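Local coordinates for exodeoxyribonuclease 10 (Escherichia coli, PDB 4FZX), which degrades single-stranded and double-stranded DNA from the 3' end as a magnesium-dependent DEDDh-family exonuclease of DNA repair, at residues Thr7-Gln13 against Phe84-Leu89; Glu18-Val22 against Val67-Tyr71. All blocks are in the same frame, centred on the assembly; numbering follows the deposited sequence.

Interaction 1 of 2, residues Thr7-Gln13 against Phe84-Leu89; sequences TETCGLQ and FDRRVL. With NA (sodium ion), chain G; nucleotides of chain A.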
loop_
_atom_site.group_PDB
_atom_site.type_symbol
_atom_site.label_atom_id
_atom_site.label_comp_id
_atom_site.label_asym_id
_atom_site.label_seq_id
_atom_site.Cartn_x
_atom_site.Cartn_y
_atom_site.Cartn_z
ATOM N N THR C 7 25.000 21.318 -16.409
ATOM C CA THR C 7 25.110 21.646 -17.819
ATOM C C THR C 7 24.106 22.773 -18.119
ATOM O O THR C 7 22.931 22.636 -17.851
ATOM C CB THR C 7 24.705 20.411 -18.678
ATOM O OG1 THR C 7 25.670 19.366 -18.501
ATOM C CG2 THR C 7 24.645 20.768 -20.115
ATOM N N GLU C 8 24.564 23.879 -18.677
ATOM C CA GLU C 8 23.644 24.833 -19.278
ATOM C C GLU C 8 23.639 24.636 -20.791
ATOM O O GLU C 8 24.661 24.286 -21.374
ATOM C CB GLU C 8 24.027 26.275 -18.922
ATOM C CG GLU C 8 24.245 26.534 -17.423
ATOM C CD GLU C 8 23.000 26.263 -16.574
ATOM O OE1 GLU C 8 21.869 26.593 -17.006
ATOM O OE2 GLU C 8 23.158 25.731 -15.455
ATOM N N THR C 9 22.481 24.860 -21.411
ATOM C CA THR C 9 22.185 24.359 -22.749
ATOM C C THR C 9 21.517 25.428 -23.617
ATOM O O THR C 9 21.105 26.481 -23.136
ATOM C CB THR C 9 21.255 23.120 -22.701
ATOM O OG1 THR C 9 20.066 23.442 -21.977
ATOM C CG2 THR C 9 21.955 21.913 -22.024
ATOM N N CYS C 10 21.413 25.144 -24.905
ATOM C CA CYS C 10 20.706 26.008 -25.834
ATOM C C CYS C 10 19.201 25.946 -25.657
ATOM O O CYS C 10 18.466 26.701 -26.279
ATOM C CB CYS C 10 21.074 25.635 -27.270
ATOM S SG CYS C 10 22.821 25.840 -27.624
ATOM N N GLY C 11 18.737 25.041 -24.815
ATOM C CA GLY C 11 17.307 24.792 -24.685
ATOM C C GLY C 11 17.109 23.381 -24.188
ATOM O O GLY C 11 18.062 22.723 -23.788
ATOM N N LEU C 12 15.865 22.927 -24.184
ATOM C CA LEU C 12 15.501 21.720 -23.475
ATOM C C LEU C 12 15.782 20.467 -24.287
ATOM O O LEU C 12 15.856 19.370 -23.728
ATOM C CB LEU C 12 14.030 21.764 -23.059
ATOM C CG LEU C 12 13.753 22.703 -21.881
ATOM C CD1 LEU C 12 12.261 22.694 -21.522
ATOM C CD2 LEU C 12 14.623 22.326 -20.682
ATOM N N GLN C 13 15.986 20.639 -25.593
ATOM C CA GLN C 13 16.455 19.550 -26.441
ATOM C C GLN C 13 17.976 19.362 -26.436
ATOM O O GLN C 13 18.480 18.372 -26.955
ATOM C CB GLN C 13 15.947 19.724 -27.866
ATOM C CG GLN C 13 14.454 19.471 -28.008
ATOM C CD GLN C 13 13.622 20.550 -27.337
ATOM O OE1 GLN C 13 13.691 21.725 -27.710
ATOM N NE2 GLN C 13 12.837 20.158 -26.334
ATOM N N PHE C 84 17.830 14.726 -17.287
ATOM C CA PHE C 84 18.145 15.777 -18.239
ATOM C C PHE C 84 19.619 15.768 -18.676
ATOM O O PHE C 84 19.907 15.610 -19.856
ATOM C CB PHE C 84 17.716 17.152 -17.702
ATOM C CG PHE C 84 18.047 18.290 -18.623
ATOM C CD1 PHE C 84 17.240 18.575 -19.718
ATOM C CD2 PHE C 84 19.184 19.063 -18.414
ATOM C CE1 PHE C 84 17.554 19.621 -20.579
ATOM C CE2 PHE C 84 19.504 20.109 -19.267
ATOM C CZ PHE C 84 18.681 20.399 -20.343
ATOM N N ASP C 85 20.550 15.866 -17.729
ATOM C CA ASP C 85 21.984 15.911 -18.091
ATOM C C ASP C 85 22.461 14.643 -18.806
ATOM O O ASP C 85 23.223 14.717 -19.774
ATOM C CB ASP C 85 22.862 16.207 -16.879
ATOM C CG ASP C 85 22.381 17.418 -16.098
ATOM O OD1 ASP C 85 21.302 17.322 -15.456
ATOM O OD2 ASP C 85 23.050 18.475 -16.175
ATOM N N ARG C 86 21.973 13.492 -18.351
ATOM C CA ARG C 86 22.312 12.221 -18.977
ATOM C C ARG C 86 21.919 12.228 -20.458
ATOM O O ARG C 86 22.710 11.870 -21.311
ATOM C CB ARG C 86 21.635 11.062 -18.242
ATOM C CG ARG C 86 22.089 9.696 -18.713
ATOM C CD ARG C 86 21.103 8.601 -18.349
ATOM N NE ARG C 86 21.260 7.457 -19.240
ATOM C CZ ARG C 86 20.387 7.100 -20.180
ATOM N NH1 ARG C 86 19.233 7.749 -20.307
ATOM N NH2 ARG C 86 20.656 6.064 -20.974
ATOM N N ARG C 87 20.738 12.754 -20.757
ATOM C CA ARG C 87 20.274 12.860 -22.140
ATOM C C ARG C 87 21.091 13.824 -22.999
ATOM O O ARG C 87 21.370 13.542 -24.165
ATOM C CB ARG C 87 18.799 13.247 -22.185
ATOM C CG ARG C 87 18.261 13.493 -23.584
ATOM C CD ARG C 87 16.726 13.486 -23.606
ATOM N NE ARG C 87 16.127 14.438 -22.664
ATOM C CZ ARG C 87 15.997 15.747 -22.891
ATOM N NH1 ARG C 87 16.461 16.291 -24.013
ATOM N NH2 ARG C 87 15.391 16.515 -21.994
ATOM N N VAL C 88 21.420 14.993 -22.459
ATOM C CA VAL C 88 21.982 16.049 -23.302
ATOM C C VAL C 88 23.507 15.948 -23.408
ATOM O O VAL C 88 24.111 16.506 -24.314
ATOM C CB VAL C 88 21.545 17.470 -22.843
ATOM C CG1 VAL C 88 20.030 17.580 -22.836
ATOM C CG2 VAL C 88 22.111 17.796 -21.471
ATOM N N LEU C 89 24.114 15.218 -22.483
ATOM C CA LEU C 89 25.553 15.001 -22.485
ATOM C C LEU C 89 25.889 13.736 -23.284
ATOM O O LEU C 89 25.060 12.824 -23.379
ATOM C CB LEU C 89 26.043 14.836 -21.046
ATOM C CG LEU C 89 26.691 15.986 -20.266
ATOM C CD1 LEU C 89 26.546 17.344 -20.905
ATOM C CD2 LEU C 89 26.248 16.002 -18.802
HETATM NA NA NA G . 21.789 24.903 -13.874
ATOM P P DG A 17 18.668 23.651 -15.280
ATOM O OP1 DG A 17 20.093 23.704 -14.904
ATOM O OP2 DG A 17 17.695 24.409 -14.471
ATOM O "O5'" DG A 17 18.494 24.056 -16.803
ATOM C "C5'" DG A 17 19.363 23.496 -17.767
ATOM C "C4'" DG A 17 19.275 24.217 -19.095
ATOM O "O4'" DG A 17 18.012 23.898 -19.693
ATOM C "C3'" DG A 17 19.329 25.740 -19.056
ATOM O "O3'" DG A 17 20.687 26.140 -19.111
ATOM C "C2'" DG A 17 18.593 26.122 -20.341
ATOM C "C1'" DG A 17 17.572 24.996 -20.466
ATOM N N9 DG A 17 16.282 25.343 -19.917
ATOM C C8 DG A 17 15.889 25.207 -18.608
ATOM N N7 DG A 17 14.668 25.595 -18.404
ATOM C C5 DG A 17 14.235 25.991 -19.665
ATOM C C6 DG A 17 12.983 26.494 -20.059
ATOM O O6 DG A 17 11.990 26.666 -19.337
ATOM N N1 DG A 17 12.952 26.793 -21.424
ATOM C C2 DG A 17 14.014 26.609 -22.300
ATOM N N2 DG A 17 13.811 26.958 -23.591
ATOM N N3 DG A 17 15.204 26.143 -21.929
ATOM C C4 DG A 17 15.224 25.861 -20.603
ATOM P P DA A 16 14.472 22.550 -11.972
ATOM O OP1 DA A 16 15.559 22.658 -10.978
ATOM O OP2 DA A 16 13.618 23.708 -12.364
ATOM O "O5'" DA A 16 15.099 21.913 -13.306
ATOM C "C5'" DA A 16 15.999 20.825 -13.238
ATOM C "C4'" DA A 16 16.539 20.503 -14.628
ATOM O "O4'" DA A 16 15.522 19.767 -15.367
ATOM C "C3'" DA A 16 16.862 21.728 -15.493
ATOM O "O3'" DA A 16 18.246 22.121 -15.316
ATOM C "C2'" DA A 16 16.580 21.222 -16.912
ATOM C "C1'" DA A 16 15.439 20.237 -16.686
ATOM N N9 DA A 16 14.153 20.861 -16.886
ATOM C C8 DA A 16 13.695 22.011 -16.331
ATOM N N7 DA A 16 12.523 22.378 -16.781
ATOM C C5 DA A 16 12.198 21.392 -17.683
ATOM C C6 DA A 16 11.084 21.221 -18.514
ATOM N N6 DA A 16 10.045 22.060 -18.537
ATOM N N1 DA A 16 11.092 20.157 -19.333
ATOM C C2 DA A 16 12.151 19.327 -19.311
ATOM N N3 DA A 16 13.266 19.394 -18.578
ATOM C C4 DA A 16 13.205 20.464 -17.777
HETATM O O HOH W 1 21.783 20.884 -16.152
HETATM O O HOH W 2 20.156 26.670 -14.857
#
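The end of strand 2-9 (residues 7-9) and residues 84-88 of helix 82-88 run at 64° to each other, their axes 9.7 Å apart at closest approach. The CA atoms of T7 and D85 lie 6.5 Å apart. T7 points toward the helix, and its CG2 packs 4.1 Å from V88 CG2. A water donates to both T7 O and D85 OD2, each at 2.7 Å. Within 7-13, T9 OG1 donates to G11 O at 2.8 Å; from the helix, R87 NH1 donates to L12 O at 3.2 Å. The edge of the F84 ring faces L12 O, G11 O and T9 OG1, while one face receives C2' of DA16 of DNA chain A. L12 CD2 touches F84 CE1 at 4.0 Å and N9 of DG17 of DNA chain A at 3.5 Å, and F84 CZ lies 3.6 Å from O4' of DG17, so both segments line the pocket for the 3' end. E8, directed away from the helix, binds sodium through OE2 at 2.2 Å and accepts a very short bond, 2.5 Å, from DG17 O3' to its OE1. D6 and D139 supply this ion's other protein ligands; D85, about 4 Å by its side chain from a second sodium, is probably the remaining acidic residue of the DEDDh set. Strand 16-25 pairs with E8 on one side, and W96 of strand 95-98 touches D85.

Interaction 2 of 2, residues Glu18-Val22 against Val67-Tyr71; sequences EIASV and VIPHY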
loop_
_atom_site.group_PDB
_atom_site.type_symbol
_atom_site.label_atom_id
_atom_site.label_comp_id
_atom_site.label_asym_id
_atom_site.label_seq_id
_atom_site.Cartn_x
_atom_site.Cartn_y
_atom_site.Cartn_z
ATOM N N GLU C 18 27.694 25.375 -21.477
ATOM C CA GLU C 18 28.563 25.304 -20.307
ATOM C C GLU C 18 28.429 23.943 -19.613
ATOM O O GLU C 18 27.343 23.392 -19.504
ATOM C CB GLU C 18 28.218 26.427 -19.311
ATOM C CG GLU C 18 29.366 26.803 -18.360
ATOM C CD GLU C 18 29.059 28.010 -17.471
ATOM O OE1 GLU C 18 27.864 28.305 -17.223
ATOM O OE2 GLU C 18 30.021 28.640 -16.971
ATOM N N ILE C 19 29.530 23.454 -19.064
ATOM C CA ILE C 19 29.480 22.317 -18.170
ATOM C C ILE C 19 30.413 22.570 -16.996
ATOM O O ILE C 19 31.414 23.308 -17.116
ATOM C CB ILE C 19 29.916 21.041 -18.890
ATOM C CG1 ILE C 19 29.680 19.815 -18.000
ATOM C CG2 ILE C 19 31.401 21.149 -19.319
ATOM C CD1 ILE C 19 29.882 18.467 -18.731
ATOM N N ALA C 20 30.110 21.940 -15.871
ATOM C CA ALA C 20 30.912 22.103 -14.666
ATOM C C ALA C 20 30.706 20.911 -13.739
ATOM O O ALA C 20 29.716 20.176 -13.878
ATOM C CB ALA C 20 30.527 23.386 -13.958
ATOM N N SER C 21 31.617 20.743 -12.778
ATOM C CA SER C 21 31.443 19.746 -11.724
ATOM C C SER C 21 32.182 20.103 -10.430
ATOM O O SER C 21 33.151 20.863 -10.437
ATOM C CB SER C 21 31.868 18.345 -12.206
ATOM O OG SER C 21 33.275 18.228 -12.300
ATOM N N VAL C 22 31.718 19.532 -9.321
ATOM C CA VAL C 22 32.510 19.470 -8.107
ATOM C C VAL C 22 32.467 18.047 -7.571
ATOM O O VAL C 22 31.592 17.252 -7.946
ATOM C CB VAL C 22 31.972 20.428 -7.038
ATOM C CG1 VAL C 22 32.269 21.871 -7.418
ATOM C CG2 VAL C 22 30.466 20.211 -6.845
ATOM N N VAL C 67 35.816 18.428 -24.533
ATOM C CA VAL C 67 35.870 18.933 -23.164
ATOM C C VAL C 67 35.387 17.845 -22.203
ATOM O O VAL C 67 35.929 17.669 -21.105
ATOM C CB VAL C 67 35.032 20.268 -23.046
ATOM C CG1 VAL C 67 34.114 20.256 -21.868
ATOM C CG2 VAL C 67 35.960 21.498 -23.048
ATOM N N ILE C 68 34.482 17.008 -22.694
ATOM C CA ILE C 68 33.865 15.981 -21.849
ATOM C C ILE C 68 34.846 14.997 -21.186
ATOM O O ILE C 68 34.644 14.622 -20.027
ATOM C CB ILE C 68 32.676 15.258 -22.543
ATOM C CG1 ILE C 68 31.744 14.647 -21.498
ATOM C CG2 ILE C 68 33.155 14.214 -23.529
ATOM C CD1 ILE C 68 31.159 15.671 -20.521
ATOM N N PRO C 69 35.964 14.662 -21.866
ATOM C CA PRO C 69 36.859 13.675 -21.235
ATOM C C PRO C 69 37.460 14.131 -19.907
ATOM O O PRO C 69 37.761 13.297 -19.066
ATOM C CB PRO C 69 37.951 13.452 -22.290
ATOM C CG PRO C 69 37.294 13.870 -23.599
ATOM C CD PRO C 69 36.428 15.037 -23.212
ATOM N N HIS C 70 37.513 15.439 -19.670
ATOM C CA HIS C 70 38.035 15.972 -18.399
ATOM C C HIS C 70 37.152 15.653 -17.210
ATOM O O HIS C 70 37.596 15.701 -16.065
ATOM C CB HIS C 70 38.222 17.482 -18.494
ATOM C CG HIS C 70 39.181 17.901 -19.561
ATOM N ND1 HIS C 70 38.864 18.837 -20.519
ATOM C CD2 HIS C 70 40.442 17.489 -19.838
ATOM C CE1 HIS C 70 39.883 18.982 -21.345
ATOM N NE2 HIS C 70 40.854 18.174 -20.952
ATOM N N TYR C 71 35.917 15.275 -17.497
ATOM C CA TYR C 71 34.936 14.939 -16.476
ATOM C C TYR C 71 34.841 13.434 -16.212
ATOM O O TYR C 71 34.190 13.011 -15.234
ATOM C CB TYR C 71 33.563 15.522 -16.862
ATOM C CG TYR C 71 33.591 17.042 -16.906
ATOM C CD1 TYR C 71 33.282 17.795 -15.775
ATOM C CD2 TYR C 71 34.065 17.715 -18.033
ATOM C CE1 TYR C 71 33.399 19.203 -15.784
ATOM C CE2 TYR C 71 34.196 19.108 -18.054
ATOM C CZ TYR C 71 33.846 19.845 -16.925
ATOM O OH TYR C 71 33.964 21.216 -16.943
#
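I19 and Y71 dominate this meeting of residues 18-22 of strand 16-25 with the helically wound loop 68-71 after helix 64-67. I19 is extended, with both chi angles t, which carries CD1 over the Y71 ring: it lies 4.3 Å from the centroid and 7° off the ring normal, a CH-pi contact. The same CD1 reaches I68 CD1 at 3.6 Å, and I19 CG2 packs 3.8 Å from V67 CG1 and 3.7 Å from Y71 CZ. I68, t at chi1 and p at chi2, brings its end to the strand although its CA-to-CB bond points sideways. The m rotamer of Y71 lays its ring along the strand, so that S21 OG meets the ring edge 3.5 Å from CD1 and A20 C lies 3.8 Å from CE1. Y71 OH hydrogen-bonds to H35 ND1 of strand 28-36. The contacts between the segments are chiefly apolar: the loop packs on one side of strand 16-25, at I19 and S21, while A20, pointing away, packs on helix 136-154.

In the fold
From the N terminus, strand 2-9 ends within T7-Q13, and after the turn that follows, strand 16-25 returns as its antiparallel neighbour. The chain then passes through strand 28-36 and three short helices before V67-Y71 returns to strand 16-25, closing the loop of interaction 2. Strand 76-79 and helix 82-88 come next, and F84-L89 closes the longer loop of interaction 1, within which interaction 2 is nested. The two contacts meet where E8 N lies 2.9 Å from E18 O, a probable hydrogen bond, and L89 CD1 packs 4.1 Å from I19 CD1. They join the metal-bearing strand end, its neighbour, helix 82-88 and the loop after helix 64-67 of the RNase H-like fold.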